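Local coordinates for protein methyltransferase (Thermus thermophilus, PDB 1WS6) that probably transfers a methyl group from S-adenosylmethionine to a substrate not yet identified, as a Rossmann-like methyltransferase, at residues A[109-114]-A[136-142]. Residues are numbered along the deposited sequence.
Sequences ERFTVA and LVEAGGL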
ATOM      1  N   GLU A 109       6.510  -7.271 -14.402  1.00 33.93           N
ATOM      2  CA  GLU A 109       5.353  -6.979 -13.567  1.00 33.13           C
ATOM      3  C   GLU A 109       4.965  -5.509 -13.679  1.00 30.80           C
ATOM      4  O   GLU A 109       5.830  -4.625 -13.722  1.00 28.40           O
ATOM      5  CB  GLU A 109       5.666  -7.301 -12.104  1.00 36.41           C
ATOM      6  CG  GLU A 109       5.915  -8.765 -11.838  1.00 39.96           C
ATOM      7  CD  GLU A 109       4.633  -9.558 -11.793  1.00 42.11           C
ATOM      8  OE1 GLU A 109       3.697  -9.218 -12.546  1.00 43.73           O
ATOM      9  OE2 GLU A 109       4.566 -10.530 -11.014  1.00 45.00           O
ATOM     10  N   ARG A 110       3.662  -5.254 -13.733  1.00 28.24           N
ATOM     11  CA  ARG A 110       3.168  -3.890 -13.805  1.00 26.60           C
ATOM     12  C   ARG A 110       1.893  -3.675 -13.008  1.00 25.28           C
ATOM     13  O   ARG A 110       1.064  -4.578 -12.862  1.00 23.71           O
ATOM     14  CB  ARG A 110       3.004  -3.455 -15.261  1.00 28.46           C
ATOM     15  CG  ARG A 110       4.160  -2.572 -15.686  1.00 32.16           C
ATOM     16  CD  ARG A 110       4.674  -2.929 -17.049  1.00 36.60           C
ATOM     17  NE  ARG A 110       5.988  -2.339 -17.313  1.00 40.86           N
ATOM     18  CZ  ARG A 110       7.101  -2.649 -16.650  1.00 41.70           C
ATOM     19  NH1 ARG A 110       7.072  -3.543 -15.669  1.00 41.47           N
ATOM     20  NH2 ARG A 110       8.250  -2.081 -16.988  1.00 42.57           N
ATOM     21  N   PHE A 111       1.755  -2.465 -12.479  1.00 23.56           N
ATOM     22  CA  PHE A 111       0.616  -2.111 -11.649  1.00 22.06           C
ATOM     23  C   PHE A 111       0.067  -0.746 -11.995  1.00 21.96           C
ATOM     24  O   PHE A 111       0.760   0.096 -12.573  1.00 21.78           O
ATOM     25  CB  PHE A 111       1.036  -2.086 -10.182  1.00 23.58           C
ATOM     26  CG  PHE A 111       1.721  -3.336  -9.725  1.00 25.63           C
ATOM     27  CD1 PHE A 111       1.020  -4.314  -9.038  1.00 25.00           C
ATOM     28  CD2 PHE A 111       3.069  -3.540  -9.992  1.00 26.13           C
ATOM     29  CE1 PHE A 111       1.649  -5.476  -8.624  1.00 26.51           C
ATOM     30  CE2 PHE A 111       3.707  -4.700  -9.581  1.00 27.42           C
ATOM     31  CZ  PHE A 111       2.996  -5.669  -8.896  1.00 27.22           C
ATOM     32  N   THR A 112      -1.182  -0.525 -11.612  1.00 20.34           N
ATOM     33  CA  THR A 112      -1.834   0.752 -11.849  1.00 19.53           C
ATOM     34  C   THR A 112      -1.542   1.701 -10.678  1.00 19.15           C
ATOM     35  O   THR A 112      -1.425   2.914 -10.853  1.00 19.13           O
ATOM     36  CB  THR A 112      -3.336   0.539 -12.001  1.00 18.02           C
ATOM     37  OG1 THR A 112      -3.559  -0.306 -13.136  1.00 22.58           O
ATOM     38  CG2 THR A 112      -4.061   1.861 -12.190  1.00 16.16           C
ATOM     39  N   VAL A 113      -1.410   1.131  -9.487  1.00 17.30           N
ATOM     40  CA  VAL A 113      -1.129   1.910  -8.293  1.00 17.52           C
ATOM     41  C   VAL A 113      -0.115   1.209  -7.405  1.00 18.18           C
ATOM     42  O   VAL A 113      -0.154  -0.013  -7.239  1.00 19.85           O
ATOM     43  CB  VAL A 113      -2.396   2.137  -7.450  1.00 17.00           C
ATOM     44  CG1 VAL A 113      -2.034   2.875  -6.171  1.00 13.79           C
ATOM     45  CG2 VAL A 113      -3.421   2.909  -8.251  1.00 15.51           C
ATOM     46  N   ALA A 114       0.803   1.984  -6.848  1.00 17.37           N
ATOM     47  CA  ALA A 114       1.807   1.433  -5.952  1.00 19.04           C
ATOM     48  C   ALA A 114       1.822   2.324  -4.715  1.00 19.11           C
ATOM     49  O   ALA A 114       2.291   3.457  -4.770  1.00 18.64           O
ATOM     50  CB  ALA A 114       3.177   1.419  -6.622  1.00 18.94           C
ATOM     51  N   LEU A 136       7.670   0.371 -12.073  1.00 18.98           N
ATOM     52  CA  LEU A 136       6.647  -0.676 -12.065  1.00 20.16           C
ATOM     53  C   LEU A 136       5.203  -0.238 -12.349  1.00 21.04           C
ATOM     54  O   LEU A 136       4.361  -1.073 -12.668  1.00 20.08           O
ATOM     55  CB  LEU A 136       6.688  -1.430 -10.739  1.00 20.96           C
ATOM     56  CG  LEU A 136       7.988  -2.171 -10.399  1.00 22.19           C
ATOM     57  CD1 LEU A 136       7.847  -2.817  -9.029  1.00 17.68           C
ATOM     58  CD2 LEU A 136       8.287  -3.231 -11.475  1.00 21.79           C
ATOM     59  N   VAL A 137       4.914   1.056 -12.238  1.00 21.88           N
ATOM     60  CA  VAL A 137       3.565   1.558 -12.504  1.00 21.65           C
ATOM     61  C   VAL A 137       3.392   1.964 -13.968  1.00 22.20           C
ATOM     62  O   VAL A 137       4.172   2.737 -14.514  1.00 21.86           O
ATOM     63  CB  VAL A 137       3.221   2.778 -11.619  1.00 22.69           C
ATOM     64  CG1 VAL A 137       1.860   3.341 -12.016  1.00 21.99           C
ATOM     65  CG2 VAL A 137       3.206   2.370 -10.148  1.00 22.99           C
ATOM     66  N   GLU A 138       2.353   1.427 -14.590  1.00 23.68           N
ATOM     67  CA  GLU A 138       2.029   1.687 -15.986  1.00 23.06           C
ATOM     68  C   GLU A 138       1.670   3.150 -16.211  1.00 23.99           C
ATOM     69  O   GLU A 138       1.305   3.863 -15.272  1.00 22.97           O
ATOM     70  CB  GLU A 138       0.834   0.830 -16.385  1.00 23.70           C
ATOM     71  CG  GLU A 138      -0.462   1.339 -15.795  1.00 24.78           C
ATOM     72  CD  GLU A 138      -1.606   0.356 -15.923  1.00 27.67           C
ATOM     73  OE1 GLU A 138      -2.747   0.745 -15.584  1.00 27.88           O
ATOM     74  OE2 GLU A 138      -1.368  -0.797 -16.349  1.00 27.75           O
ATOM     75  N   ALA A 139       1.771   3.594 -17.461  1.00 23.94           N
ATOM     76  CA  ALA A 139       1.419   4.967 -17.800  1.00 23.74           C
ATOM     77  C   ALA A 139      -0.009   5.199 -17.323  1.00 23.60           C
ATOM     78  O   ALA A 139      -0.873   4.334 -17.480  1.00 23.70           O
ATOM     79  CB  ALA A 139       1.502   5.179 -19.299  1.00 24.35           C
ATOM     80  N   GLY A 140      -0.255   6.362 -16.736  1.00 22.32           N
ATOM     81  CA  GLY A 140      -1.587   6.659 -16.247  1.00 23.62           C
ATOM     82  C   GLY A 140      -1.798   6.267 -14.793  1.00 23.00           C
ATOM     83  O   GLY A 140      -2.776   6.678 -14.180  1.00 23.49           O
ATOM     84  N   GLY A 141      -0.876   5.488 -14.239  1.00 21.80           N
ATOM     85  CA  GLY A 141      -1.002   5.059 -12.857  1.00 22.58           C
ATOM     86  C   GLY A 141      -0.469   6.033 -11.825  1.00 21.98           C
ATOM     87  O   GLY A 141      -0.105   7.165 -12.147  1.00 21.76           O
ATOM     88  N   LEU A 142      -0.412   5.574 -10.578  1.00 21.39           N
ATOM     89  CA  LEU A 142       0.057   6.387  -9.462  1.00 20.65           C
ATOM     90  C   LEU A 142       1.012   5.719  -8.494  1.00 20.12           C
ATOM     91  O   LEU A 142       0.942   4.513  -8.267  1.00 20.79           O
ATOM     92  CB  LEU A 142      -1.116   6.860  -8.613  1.00 20.68           C
ATOM     93  CG  LEU A 142      -1.916   8.091  -8.988  1.00 23.80           C
ATOM     94  CD1 LEU A 142      -2.993   8.293  -7.936  1.00 22.74           C
ATOM     95  CD2 LEU A 142      -0.989   9.302  -9.074  1.00 25.24           C
TER
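This is the start of a parallel strand pair in a Rossmann-like methyltransferase sheet, whose strands are joined by a beta-alpha-beta crossover through helix 126-134. Strand 111-116 pairs first with 137-138, then with 141-148. Phe111 N donates to Leu136 O (3.0 Å), and Glu138 N donates to Phe111 O (2.9 Å). A type II beta turn from Glu138 to Gly141 then carries the chain round, and pairing resumes. Leu142 N donates to Thr112 O (2.9 Å), and Ala114 N to Leu142 O (2.9 Å). The switch of partner falls at Thr112, where the first strand bends. Its OG1 donates to Glu138 OE1 (2.8 Å), tying the bend to the turn. A CB on Gly141 would clash with Thr112 O. Val137 CG2 packs on Ala114 CB (3.7 Å). Gly140 and Gly141 form a G1 beta bulge facing Val171, the C-terminal residue just after antiparallel strand 164-170. Leu136 rests on helix 97-106. On the other side, strand 44-48 pairs with Val113, and Arg44 makes a cation-pi contact with Phe111 and a salt bridge with Glu109.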